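Local atomic coordinates of probable amidase (Thermus thermophilus, PDB entry 2DC0), a protein that is a probable member of the amidase family, an alpha/beta protein built around a large mixed beta-sheet. Residues A[74-79]-A[96-101]; A[89-94]-A[195-200]; A[188-193]-A[224-229]; A[1-6]-A[159-164]; A[69-74]-A[110-115]. All coordinates share one frame; numbering follows the deposited sequence.

Contact 1. Residues A[74-79]-A[96-101]; sequences DLFPVK and EEARAV
P77 packs against E97 and A98 within a beta-alpha-beta crossover. Residues 74-79 leave strand 69-73, and residues 96-101 lead into helix 99-106. The tight part lies around P77 and F76. A98 N donates to P77 O at 3.0 Å, and the bond is fairly straight (164° at the hydrogen). A98 is the N-cap residue, so this bond fixes the chain just before the helix starts. The same carbonyl oxygen also receives a CA-H...O contact from E97 CA at 3.4 Å. A98 CB touches two partners: P77 CD at 3.7 Å, and F76 CD1, where it meets the edge of the ring near its plane. V101 CG2 touches F76 CB. V101 CG1 meets V78 CG2 at 3.9 Å, and the two valine side chains cross at about a right angle. One face of the F76 ring is covered by L75 CD1, 3.5 Å above its centre.

The outer side is looser. K79 runs out as an extended chain past E96 and E97, touching both mainly with CG and CE. K79 NZ stays 4.4 Å from E97 OE1, too far for a salt bridge. The E97 carboxylate is held instead by R105 and R102. A water bridges this edge: it accepts from K79 N and donates to E97 OE2 at 2.7 Å.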
# COMPACT_ATOMS: atom_id res chain seq x y z
N ASP A 74 -10.98 21.64 -14.52
CA ASP A 74 -10.38 21.73 -15.85
C ASP A 74 -9.17 20.88 -16.22
O ASP A 74 -8.31 21.33 -16.98
CB ASP A 74 -10.08 23.20 -16.21
CG ASP A 74 -10.02 23.43 -17.72
OD1 ASP A 74 -10.76 22.73 -18.44
OD2 ASP A 74 -9.25 24.31 -18.18
N LEU A 75 -9.10 19.66 -15.70
CA LEU A 75 -8.02 18.74 -16.07
C LEU A 75 -8.66 17.49 -16.67
O LEU A 75 -7.98 16.61 -17.18
CB LEU A 75 -7.13 18.38 -14.87
CG LEU A 75 -7.73 17.77 -13.59
CD1 LEU A 75 -8.16 16.33 -13.81
CD2 LEU A 75 -6.66 17.84 -12.50
N PHE A 76 -9.99 17.44 -16.59
CA PHE A 76 -10.80 16.35 -17.12
C PHE A 76 -11.38 16.82 -18.47
O PHE A 76 -12.12 17.80 -18.52
CB PHE A 76 -11.99 16.02 -16.21
CG PHE A 76 -11.63 15.29 -14.94
CD1 PHE A 76 -11.27 13.94 -14.97
CD2 PHE A 76 -11.70 15.94 -13.71
CE1 PHE A 76 -11.00 13.25 -13.79
CE2 PHE A 76 -11.43 15.25 -12.52
CZ PHE A 76 -11.08 13.91 -12.56
N PRO A 77 -11.05 16.13 -19.56
CA PRO A 77 -11.62 16.57 -20.84
C PRO A 77 -13.14 16.37 -20.86
O PRO A 77 -13.65 15.37 -20.35
CB PRO A 77 -10.91 15.67 -21.85
CG PRO A 77 -9.55 15.49 -21.21
CD PRO A 77 -9.93 15.21 -19.78
N VAL A 78 -13.85 17.34 -21.42
CA VAL A 78 -15.30 17.27 -21.51
C VAL A 78 -15.65 17.60 -22.96
O VAL A 78 -15.11 18.54 -23.53
CB VAL A 78 -15.99 18.29 -20.56
CG1 VAL A 78 -17.49 18.33 -20.82
CG2 VAL A 78 -15.71 17.92 -19.11
N LYS A 79 -16.55 16.82 -23.55
CA LYS A 79 -16.95 17.05 -24.94
C LYS A 79 -17.45 18.47 -25.15
O LYS A 79 -18.26 18.98 -24.37
CB LYS A 79 -18.04 16.07 -25.36
CG LYS A 79 -17.62 14.61 -25.40
CD LYS A 79 -18.73 13.76 -25.98
CE LYS A 79 -18.27 12.32 -26.18
NZ LYS A 79 -19.31 11.49 -26.85
N GLU A 96 -10.85 13.19 -26.05
CA GLU A 96 -11.93 14.19 -26.07
C GLU A 96 -12.73 14.23 -24.77
O GLU A 96 -13.27 15.27 -24.40
CB GLU A 96 -12.87 13.90 -27.25
CG GLU A 96 -14.04 14.87 -27.35
CD GLU A 96 -15.00 14.51 -28.48
OE1 GLU A 96 -15.35 13.32 -28.60
OE2 GLU A 96 -15.42 15.43 -29.22
N GLU A 97 -12.81 13.10 -24.09
CA GLU A 97 -13.56 13.01 -22.85
C GLU A 97 -12.93 12.04 -21.87
O GLU A 97 -12.51 10.94 -22.25
CB GLU A 97 -14.99 12.56 -23.15
CG GLU A 97 -15.84 12.33 -21.93
CD GLU A 97 -17.23 11.87 -22.28
OE1 GLU A 97 -17.36 10.86 -23.01
OE2 GLU A 97 -18.21 12.52 -21.84
N ALA A 98 -12.85 12.45 -20.61
CA ALA A 98 -12.27 11.61 -19.56
C ALA A 98 -13.27 10.53 -19.20
O ALA A 98 -14.49 10.72 -19.31
CB ALA A 98 -11.94 12.45 -18.33
N ARG A 99 -12.77 9.38 -18.75
CA ARG A 99 -13.64 8.28 -18.38
C ARG A 99 -14.62 8.66 -17.28
O ARG A 99 -15.80 8.29 -17.34
CB ARG A 99 -12.81 7.08 -17.91
CG ARG A 99 -13.65 5.84 -17.65
CD ARG A 99 -14.16 5.25 -18.95
NE ARG A 99 -15.02 4.09 -18.74
CZ ARG A 99 -16.31 4.15 -18.40
NH1 ARG A 99 -16.89 5.33 -18.22
NH2 ARG A 99 -17.01 3.04 -18.23
N ALA A 100 -14.14 9.38 -16.27
CA ALA A 100 -15.01 9.78 -15.17
C ALA A 100 -16.13 10.70 -15.63
O ALA A 100 -17.23 10.66 -15.09
CB ALA A 100 -14.18 10.45 -14.07
N VAL A 101 -15.83 11.54 -16.62
CA VAL A 101 -16.82 12.46 -17.18
C VAL A 101 -17.88 11.67 -17.94
O VAL A 101 -19.07 11.96 -17.86
CB VAL A 101 -16.12 13.48 -18.13
CG1 VAL A 101 -17.16 14.28 -18.91
CG2 VAL A 101 -15.26 14.44 -17.30
O HOH W 1 -12.83 17.92 -24.82
O HOH W 2 -18.38 15.17 -21.93

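Contact 2. Residues A[89-94]-A[195-200]; sequences APLPPL and GALPLS
Two irregular loops meet here, with L94 and P92 packed on L197. Residues 89-94 form a proline-rich part of the long connection between strand 69-73 and helix 99-106. Residues 195-200 belong to the loop between strands 182-185 and 206-210. The contact is apolar, and L197 is its centre. The two methyls of L197 have different partners. L197 CD1 touches P92 CD at 3.8 Å, with the leucine and proline side chains at about a right angle. L197 CD2 approaches L91 CD2 more loosely, at 4.2 Å.

L94, at the end of residues 89-94, adds a second leucine. L94 CD1 meets L197 CB at 4.2 Å. L94 CD2 lies against the backbone, 3.7 Å from G195 O and 3.9 Å from L197 N. The methyl group thus helps to bury G195 O, which has no polar partner in the model. At the backbone angles of G195 a CB would press on the carbonyl O of the residue before, which favours glycine.

L197 is also tied by its backbone to L75, in the loop that follows strand 69-73, and its side chain reaches A85. P92 and P198 both touch I296, so helix 281-296 borders the pair of loops.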
# COMPACT_ATOMS: atom_id res chain seq x y z
N ALA A 89 1.11 26.61 -20.61
CA ALA A 89 2.03 25.69 -21.26
C ALA A 89 1.29 24.61 -22.03
O ALA A 89 0.12 24.32 -21.76
CB ALA A 89 2.94 25.05 -20.21
N PRO A 90 1.95 24.00 -23.01
CA PRO A 90 1.29 22.94 -23.78
C PRO A 90 1.08 21.72 -22.88
O PRO A 90 1.86 21.48 -21.96
CB PRO A 90 2.28 22.67 -24.92
CG PRO A 90 3.61 22.98 -24.28
CD PRO A 90 3.31 24.26 -23.53
N LEU A 91 0.02 20.96 -23.14
CA LEU A 91 -0.27 19.78 -22.34
C LEU A 91 -0.07 18.50 -23.14
O LEU A 91 -0.11 18.51 -24.37
CB LEU A 91 -1.72 19.84 -21.83
CG LEU A 91 -2.09 21.05 -20.97
CD1 LEU A 91 -3.58 21.01 -20.64
CD2 LEU A 91 -1.26 21.04 -19.69
N PRO A 92 0.18 17.37 -22.44
CA PRO A 92 0.37 16.10 -23.14
C PRO A 92 -0.93 15.77 -23.85
O PRO A 92 -1.97 16.36 -23.55
CB PRO A 92 0.66 15.12 -22.01
CG PRO A 92 1.27 15.98 -20.95
CD PRO A 92 0.41 17.22 -21.00
N PRO A 93 -0.91 14.82 -24.80
CA PRO A 93 -2.11 14.44 -25.53
C PRO A 93 -3.19 13.84 -24.63
O PRO A 93 -2.91 12.98 -23.79
CB PRO A 93 -1.59 13.44 -26.56
CG PRO A 93 -0.44 12.80 -25.84
CD PRO A 93 0.24 13.98 -25.20
N LEU A 94 -4.42 14.30 -24.81
CA LEU A 94 -5.54 13.80 -24.02
C LEU A 94 -6.72 13.50 -24.93
O LEU A 94 -6.86 14.09 -25.99
CB LEU A 94 -5.96 14.85 -22.99
CG LEU A 94 -4.96 15.15 -21.87
CD1 LEU A 94 -5.36 16.42 -21.15
CD2 LEU A 94 -4.89 13.97 -20.91
N GLY A 195 -7.95 9.24 -19.20
CA GLY A 195 -8.29 10.38 -20.03
C GLY A 195 -8.12 11.73 -19.37
O GLY A 195 -8.31 12.77 -20.00
N ALA A 196 -7.76 11.73 -18.09
CA ALA A 196 -7.56 12.96 -17.35
C ALA A 196 -6.07 13.29 -17.26
O ALA A 196 -5.23 12.39 -17.26
CB ALA A 196 -8.14 12.83 -15.95
N LEU A 197 -5.76 14.58 -17.18
CA LEU A 197 -4.37 15.00 -17.07
C LEU A 197 -3.84 14.53 -15.72
O LEU A 197 -4.38 14.89 -14.68
CB LEU A 197 -4.26 16.52 -17.14
CG LEU A 197 -2.85 17.05 -16.87
CD1 LEU A 197 -1.92 16.67 -18.03
CD2 LEU A 197 -2.89 18.55 -16.71
N PRO A 198 -2.79 13.71 -15.72
CA PRO A 198 -2.26 13.24 -14.44
C PRO A 198 -1.25 14.20 -13.79
O PRO A 198 -0.71 15.10 -14.44
CB PRO A 198 -1.63 11.90 -14.80
CG PRO A 198 -1.13 12.13 -16.21
CD PRO A 198 -2.24 12.94 -16.85
N LEU A 199 -1.04 14.04 -12.49
CA LEU A 199 -0.06 14.83 -11.77
C LEU A 199 0.92 13.76 -11.30
O LEU A 199 2.06 13.69 -11.75
CB LEU A 199 -0.67 15.55 -10.57
CG LEU A 199 0.31 16.35 -9.71
CD1 LEU A 199 0.99 17.44 -10.53
CD2 LEU A 199 -0.45 16.98 -8.54
N SER A 200 0.43 12.91 -10.41
CA SER A 200 1.19 11.78 -9.88
C SER A 200 0.29 10.57 -10.09
O SER A 200 -0.66 10.37 -9.34
CB SER A 200 1.47 11.97 -8.39
OG SER A 200 2.01 10.78 -7.83

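Contact 3. Residues A[188-193]-A[224-229]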
# COMPACT_ATOMS: atom_id res chain seq x y z
N TYR A 188 -7.90 4.78 -3.52
CA TYR A 188 -7.16 4.94 -4.77
C TYR A 188 -7.73 4.05 -5.87
O TYR A 188 -8.06 2.88 -5.63
CB TYR A 188 -5.68 4.60 -4.55
CG TYR A 188 -4.85 4.67 -5.81
CD1 TYR A 188 -4.35 5.89 -6.28
CD2 TYR A 188 -4.55 3.51 -6.54
CE1 TYR A 188 -3.57 5.95 -7.43
CE2 TYR A 188 -3.77 3.57 -7.69
CZ TYR A 188 -3.29 4.79 -8.13
OH TYR A 188 -2.53 4.84 -9.28
N GLY A 189 -7.87 4.61 -7.07
CA GLY A 189 -8.35 3.85 -8.21
C GLY A 189 -9.82 3.50 -8.32
O GLY A 189 -10.25 3.03 -9.38
N ARG A 190 -10.60 3.72 -7.27
CA ARG A 190 -12.02 3.38 -7.35
C ARG A 190 -12.70 4.16 -8.49
O ARG A 190 -13.53 3.61 -9.21
CB ARG A 190 -12.71 3.66 -6.02
CG ARG A 190 -14.14 3.14 -5.98
CD ARG A 190 -14.76 3.37 -4.62
NE ARG A 190 -14.16 2.54 -3.57
CZ ARG A 190 -14.36 1.23 -3.44
NH1 ARG A 190 -15.14 0.59 -4.29
NH2 ARG A 190 -13.78 0.58 -2.44
N VAL A 191 -12.35 5.43 -8.64
CA VAL A 191 -12.91 6.25 -9.71
C VAL A 191 -11.81 6.39 -10.75
O VAL A 191 -10.70 6.83 -10.44
CB VAL A 191 -13.34 7.65 -9.20
CG1 VAL A 191 -13.85 8.49 -10.36
CG2 VAL A 191 -14.44 7.50 -8.15
N SER A 192 -12.11 6.01 -11.99
CA SER A 192 -11.12 6.07 -13.05
C SER A 192 -10.58 7.45 -13.38
O SER A 192 -11.33 8.42 -13.47
CB SER A 192 -11.68 5.45 -14.34
OG SER A 192 -10.75 5.60 -15.39
N LEU A 193 -9.27 7.52 -13.56
CA LEU A 193 -8.61 8.76 -13.92
C LEU A 193 -8.15 8.68 -15.37
O LEU A 193 -7.31 9.47 -15.82
CB LEU A 193 -7.42 9.03 -12.99
CG LEU A 193 -7.80 9.73 -11.69
CD1 LEU A 193 -6.63 9.71 -10.71
CD2 LEU A 193 -8.21 11.17 -11.99
N ALA A 224 -17.79 5.58 -9.71
CA ALA A 224 -17.09 4.31 -9.61
C ALA A 224 -17.77 3.23 -10.44
O ALA A 224 -17.17 2.22 -10.78
CB ALA A 224 -17.02 3.87 -8.15
N GLY A 225 -19.04 3.45 -10.76
CA GLY A 225 -19.79 2.49 -11.54
C GLY A 225 -20.15 1.25 -10.73
O GLY A 225 -20.29 0.16 -11.28
N GLU A 226 -20.30 1.41 -9.42
CA GLU A 226 -20.65 0.29 -8.56
C GLU A 226 -21.37 0.80 -7.33
O GLU A 226 -21.19 1.95 -6.93
CB GLU A 226 -19.38 -0.48 -8.15
CG GLU A 226 -18.41 0.34 -7.30
CD GLU A 226 -17.08 -0.36 -7.07
OE1 GLU A 226 -17.07 -1.55 -6.67
OE2 GLU A 226 -16.03 0.29 -7.27
N SER A 227 -22.20 -0.05 -6.73
CA SER A 227 -22.92 0.36 -5.53
C SER A 227 -21.99 0.23 -4.33
O SER A 227 -21.13 -0.65 -4.29
CB SER A 227 -24.16 -0.50 -5.32
OG SER A 227 -23.80 -1.83 -5.02
N ILE A 228 -22.18 1.11 -3.36
CA ILE A 228 -21.38 1.12 -2.15
C ILE A 228 -22.33 1.02 -0.96
O ILE A 228 -22.96 2.00 -0.58
CB ILE A 228 -20.57 2.43 -2.06
CG1 ILE A 228 -19.62 2.53 -3.26
CG2 ILE A 228 -19.80 2.49 -0.74
CD1 ILE A 228 -18.95 3.90 -3.54
N PRO A 229 -22.46 -0.18 -0.38
CA PRO A 229 -23.34 -0.40 0.77
C PRO A 229 -23.09 0.56 1.93
O PRO A 229 -21.94 0.85 2.26
CB PRO A 229 -23.06 -1.85 1.15
CG PRO A 229 -22.70 -2.48 -0.17
CD PRO A 229 -21.80 -1.43 -0.78
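R190 NH1 and E226 OE2 form a salt bridge of 3.1 Å. The hydrogen bond within it is weak, with an angle of only 127° at the hydrogen. The carboxylate meets the guanidinium at its edge, and the two planes are turned 52° apart. The two side chains cross at about a right angle. The other terminal nitrogen of R190, NH2, has a stronger partner in D419, so the guanidinium links two acidic groups and the E226 bond is the lesser one.

Packing begins on the same side chain. R190 CG lies 3.7 Å from both E226 OE2 and A224 CB. A224 CB also rests on the backbone, 3.7 Å from R190 O. I228 CD1 comes to 4.4 Å from R190 CD, a loose approach. V191 CG2 adds a light touch on A224 N at 4.2 Å. Further out, R190 packs on L339 and E226 on K343 of the second subunit, which places the contact at the dimer interface.

The 224-229 side of the contact is a helix end, and the loop 188-193 packs against it. G225, with positive phi, is the C-prime residue of a Schellman motif that closes helix 213-224. Its hallmark bonds run from E226 N to E221 O and from G225 N to I222 O.

Contact 4. Residues A[1-6]-A[159-164]; sequences MDLLEA and IGLASL
L161 is the hub of this contact. It inserts between M1, L3 and A6 at the start of the first helix of the chain. The parts of its side chain meet different neighbours. L161 CB touches L3 CD2 at 3.6 Å. L161 CD1 presses on A6 CB at 3.5 Å and also reaches L3 CD2. L161 CD2 lies 3.9 Å from M1 O and 4.0 Å from M1 CG. The next residue joins in through A162 CB, which meets L3 CD1 at 3.7 Å. L3 therefore spans two residues, one with each methyl. Its side chain passes L161 at a slant.

The second shell sets both sides in place. D2 is the N-cap of helix 3-11. E5 N donates to D2 OD1 at 2.9 Å and meets it nearly along the C-O axis. D2 OD2 forms a salt bridge with R214 and a hydrogen bond with S212. D215 accepts from L3 N and L4 N. On the other side, the backbone of L161 is bonded to P69 and that of A162 to T71, which ties residues 159-164 to strand 69-73. L68 packs on L3, A6 and L161 alike.

The chemistry divides cleanly. The two segments meet through aliphatic side chains, while the first turn of the helix finds its polar partners at D2 and D215. Two carboxylates at this helix end are probably favourable electrostatically, since the amino end of a helix carries partial positive charge.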
# COMPACT_ATOMS: atom_id res chain seq x y z
N MET A 1 -30.12 23.86 -2.17
CA MET A 1 -30.60 22.45 -2.29
C MET A 1 -29.44 21.59 -2.77
O MET A 1 -28.46 22.10 -3.31
CB MET A 1 -31.75 22.36 -3.30
CG MET A 1 -31.30 22.36 -4.76
SD MET A 1 -32.63 22.13 -5.99
CE MET A 1 -32.43 23.61 -6.96
N ASP A 2 -29.54 20.27 -2.57
CA ASP A 2 -28.48 19.38 -3.02
C ASP A 2 -28.96 18.49 -4.16
O ASP A 2 -30.12 18.59 -4.59
CB ASP A 2 -27.92 18.54 -1.86
CG ASP A 2 -28.94 17.58 -1.28
OD1 ASP A 2 -30.07 17.50 -1.81
OD2 ASP A 2 -28.60 16.90 -0.29
N LEU A 3 -28.08 17.63 -4.66
CA LEU A 3 -28.40 16.73 -5.77
C LEU A 3 -29.65 15.88 -5.58
O LEU A 3 -30.51 15.84 -6.45
CB LEU A 3 -27.22 15.79 -6.06
CG LEU A 3 -26.02 16.33 -6.84
CD1 LEU A 3 -24.91 15.29 -6.83
CD2 LEU A 3 -26.45 16.64 -8.26
N LEU A 4 -29.73 15.19 -4.45
CA LEU A 4 -30.87 14.32 -4.18
C LEU A 4 -32.19 15.06 -4.00
O LEU A 4 -33.24 14.54 -4.36
CB LEU A 4 -30.57 13.42 -2.98
CG LEU A 4 -29.39 12.46 -3.23
CD1 LEU A 4 -29.11 11.63 -1.99
CD2 LEU A 4 -29.71 11.56 -4.41
N GLU A 5 -32.14 16.27 -3.45
CA GLU A 5 -33.37 17.03 -3.27
C GLU A 5 -33.84 17.53 -4.64
O GLU A 5 -35.03 17.50 -4.95
CB GLU A 5 -33.16 18.22 -2.34
CG GLU A 5 -34.47 18.89 -1.91
CD GLU A 5 -34.26 20.27 -1.31
OE1 GLU A 5 -33.48 20.39 -0.34
OE2 GLU A 5 -34.89 21.23 -1.81
N ALA A 6 -32.89 17.99 -5.46
CA ALA A 6 -33.22 18.48 -6.80
C ALA A 6 -33.76 17.33 -7.63
O ALA A 6 -34.68 17.50 -8.44
CB ALA A 6 -31.98 19.06 -7.47
N ILE A 159 -23.30 27.22 -7.90
CA ILE A 159 -23.02 27.27 -9.34
C ILE A 159 -22.89 25.81 -9.74
O ILE A 159 -21.79 25.27 -9.88
CB ILE A 159 -21.71 28.03 -9.62
CG1 ILE A 159 -21.78 29.44 -9.01
CG2 ILE A 159 -21.47 28.13 -11.12
CD1 ILE A 159 -20.44 30.16 -8.90
N GLY A 160 -24.04 25.17 -9.91
CA GLY A 160 -24.05 23.75 -10.22
C GLY A 160 -24.30 23.09 -8.88
O GLY A 160 -23.99 23.69 -7.85
N LEU A 161 -24.84 21.88 -8.88
CA LEU A 161 -25.17 21.16 -7.64
C LEU A 161 -24.02 20.33 -7.06
O LEU A 161 -24.06 19.94 -5.89
CB LEU A 161 -26.38 20.26 -7.87
CG LEU A 161 -27.69 20.95 -8.29
CD1 LEU A 161 -28.75 19.90 -8.66
CD2 LEU A 161 -28.17 21.80 -7.14
N ALA A 162 -23.01 20.07 -7.86
CA ALA A 162 -21.86 19.28 -7.42
C ALA A 162 -20.75 19.46 -8.43
O ALA A 162 -20.95 20.06 -9.49
CB ALA A 162 -22.24 17.80 -7.31
N SER A 163 -19.57 18.94 -8.12
CA SER A 163 -18.45 19.07 -9.03
C SER A 163 -17.50 17.89 -8.93
O SER A 163 -17.50 17.16 -7.93
CB SER A 163 -17.70 20.38 -8.75
OG SER A 163 -16.75 20.63 -9.77
N LEU A 164 -16.71 17.70 -9.98
CA LEU A 164 -15.73 16.62 -10.02
C LEU A 164 -14.33 17.22 -10.00
O LEU A 164 -14.01 18.09 -10.80
CB LEU A 164 -15.90 15.80 -11.31
CG LEU A 164 -14.83 14.75 -11.60
CD1 LEU A 164 -14.85 13.67 -10.53
CD2 LEU A 164 -15.07 14.13 -12.98

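Contact 5. Residues A[69-74]-A[110-115]; sequences PLTVKD and LLFAKT
L111 CD2 fills the angle between L70 CB and V72 CG2, 4.1 Å from each. This apolar patch lies on one face of two parallel strands, 69-73 and 110-115. On the other face T71 CG2 packs 3.5 Å from F112 CZ, the side chains side by side. P69 CB meets F112 CE2 at 3.8 Å. T71 and T115 cross at about a right angle, with T71 CB tightly set 3.5 Å from T115 CG2.

Backbone bonds join the strands: L70 N to L110 O, F112 N to L70 O, V72 N to A113 O (3.0 Å) and T115 N to V72 O. Between the pairs L70-L111 and V72-K114 one strand has T71 alone and the other has F112 and A113, a beta bulge.

At the polar end K114 folds back, bent at chi2 and chi3. Its NZ has K73 O, F76 O and, weakly, V72 O as partners, though its exact position is doubtful. D74 N closes the pairing on T115 O at 3.3 Å.

The pair belongs to a beta-alpha-beta unit. Helix 99-106 covers L70, V72 and L111 through V101 and L104. Helices 17-30 and 42-57 pack on F112 and L110, and strand 163-166 adjoins strand 69-73.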
# COMPACT_ATOMS: atom_id res chain seq x y z
N PRO A 69 -27.40 19.85 -13.18
CA PRO A 69 -26.25 20.67 -13.57
C PRO A 69 -25.05 20.45 -12.65
O PRO A 69 -25.15 20.60 -11.43
CB PRO A 69 -26.80 22.09 -13.48
CG PRO A 69 -27.70 22.00 -12.29
CD PRO A 69 -28.42 20.68 -12.51
N LEU A 70 -23.92 20.07 -13.25
CA LEU A 70 -22.67 19.82 -12.53
C LEU A 70 -21.52 20.49 -13.26
O LEU A 70 -21.62 20.76 -14.46
CB LEU A 70 -22.36 18.31 -12.45
CG LEU A 70 -23.08 17.41 -11.45
CD1 LEU A 70 -24.58 17.43 -11.69
CD2 LEU A 70 -22.55 15.98 -11.60
N THR A 71 -20.43 20.75 -12.55
CA THR A 71 -19.24 21.35 -13.15
C THR A 71 -18.10 20.33 -13.07
O THR A 71 -18.19 19.36 -12.31
CB THR A 71 -18.83 22.66 -12.42
OG1 THR A 71 -18.60 22.37 -11.04
CG2 THR A 71 -19.94 23.71 -12.53
N VAL A 72 -17.04 20.56 -13.83
CA VAL A 72 -15.89 19.64 -13.87
C VAL A 72 -14.56 20.37 -13.83
O VAL A 72 -14.33 21.30 -14.61
CB VAL A 72 -15.91 18.79 -15.18
CG1 VAL A 72 -14.69 17.88 -15.23
CG2 VAL A 72 -17.20 17.98 -15.25
N LYS A 73 -13.67 19.96 -12.92
CA LYS A 73 -12.34 20.57 -12.78
C LYS A 73 -11.67 20.56 -14.16
O LYS A 73 -11.73 19.55 -14.86
CB LYS A 73 -11.51 19.76 -11.78
CG LYS A 73 -10.16 20.38 -11.43
CD LYS A 73 -9.46 19.52 -10.39
CE LYS A 73 -8.24 20.21 -9.81
NZ LYS A 73 -7.58 19.35 -8.78
N ASP A 74 -10.98 21.64 -14.52
CA ASP A 74 -10.38 21.73 -15.85
C ASP A 74 -9.17 20.88 -16.22
O ASP A 74 -8.31 21.33 -16.98
CB ASP A 74 -10.08 23.20 -16.21
CG ASP A 74 -10.02 23.43 -17.72
OD1 ASP A 74 -10.76 22.73 -18.44
OD2 ASP A 74 -9.25 24.31 -18.18
N LEU A 110 -25.99 17.18 -16.58
CA LEU A 110 -25.80 18.32 -17.46
C LEU A 110 -24.50 18.99 -17.05
O LEU A 110 -24.47 19.76 -16.08
CB LEU A 110 -26.97 19.29 -17.34
CG LEU A 110 -26.83 20.62 -18.09
CD1 LEU A 110 -26.53 20.36 -19.55
CD2 LEU A 110 -28.11 21.43 -17.93
N LEU A 111 -23.42 18.68 -17.76
CA LEU A 111 -22.11 19.26 -17.47
C LEU A 111 -22.06 20.58 -18.23
O LEU A 111 -21.91 20.59 -19.45
CB LEU A 111 -21.01 18.31 -17.96
CG LEU A 111 -21.15 16.86 -17.49
CD1 LEU A 111 -20.10 15.98 -18.15
CD2 LEU A 111 -21.02 16.80 -15.97
N PHE A 112 -22.18 21.69 -17.51
CA PHE A 112 -22.21 22.99 -18.16
C PHE A 112 -20.98 23.88 -18.07
O PHE A 112 -20.94 24.95 -18.67
CB PHE A 112 -23.42 23.79 -17.65
CG PHE A 112 -23.31 24.20 -16.21
CD1 PHE A 112 -22.95 25.50 -15.87
CD2 PHE A 112 -23.53 23.27 -15.20
CE1 PHE A 112 -22.81 25.86 -14.53
CE2 PHE A 112 -23.39 23.63 -13.86
CZ PHE A 112 -23.03 24.92 -13.53
N ALA A 113 -19.96 23.47 -17.32
CA ALA A 113 -18.78 24.31 -17.21
C ALA A 113 -17.56 23.64 -16.63
O ALA A 113 -17.66 22.65 -15.91
CB ALA A 113 -19.12 25.56 -16.40
N LYS A 114 -16.40 24.20 -16.96
CA LYS A 114 -15.13 23.69 -16.45
C LYS A 114 -14.78 24.67 -15.33
O LYS A 114 -14.99 25.87 -15.48
CB LYS A 114 -14.05 23.72 -17.53
CG LYS A 114 -14.41 22.96 -18.81
CD LYS A 114 -14.62 21.49 -18.53
CE LYS A 114 -13.31 20.81 -18.15
NZ LYS A 114 -13.58 19.64 -17.29
N THR A 115 -14.25 24.17 -14.22
CA THR A 115 -13.90 25.06 -13.12
C THR A 115 -12.43 25.43 -13.00
O THR A 115 -11.54 24.66 -13.37
CB THR A 115 -14.32 24.47 -11.75
OG1 THR A 115 -13.64 23.22 -11.54
CG2 THR A 115 -15.81 24.26 -11.68

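Contacts 1, 4 and 5 share the region of strand 69-73: contact 5 contains it, contact 1 follows from its end, and contact 4 brings in the strand beside it. Contact 1 lies inside the loop closed by contact 5, shares D74 with it, and touches it where V101 CG1 packs 3.5 Å from L111 CD1. Their centres are about 10 Å apart. Contact 4 has S163 OG 2.8 Å from T71 OG1; its centre is about 11 Å from that of contact 5. Contact 2 meets contact 1 where A196 CB lies 3.5 Å from F76 CD1. Contact 3 adjoins contact 2 in sequence, yet their centres lie about 22 Å apart. It meets contact 1 where A100 CB packs 3.5 Å from S192 O.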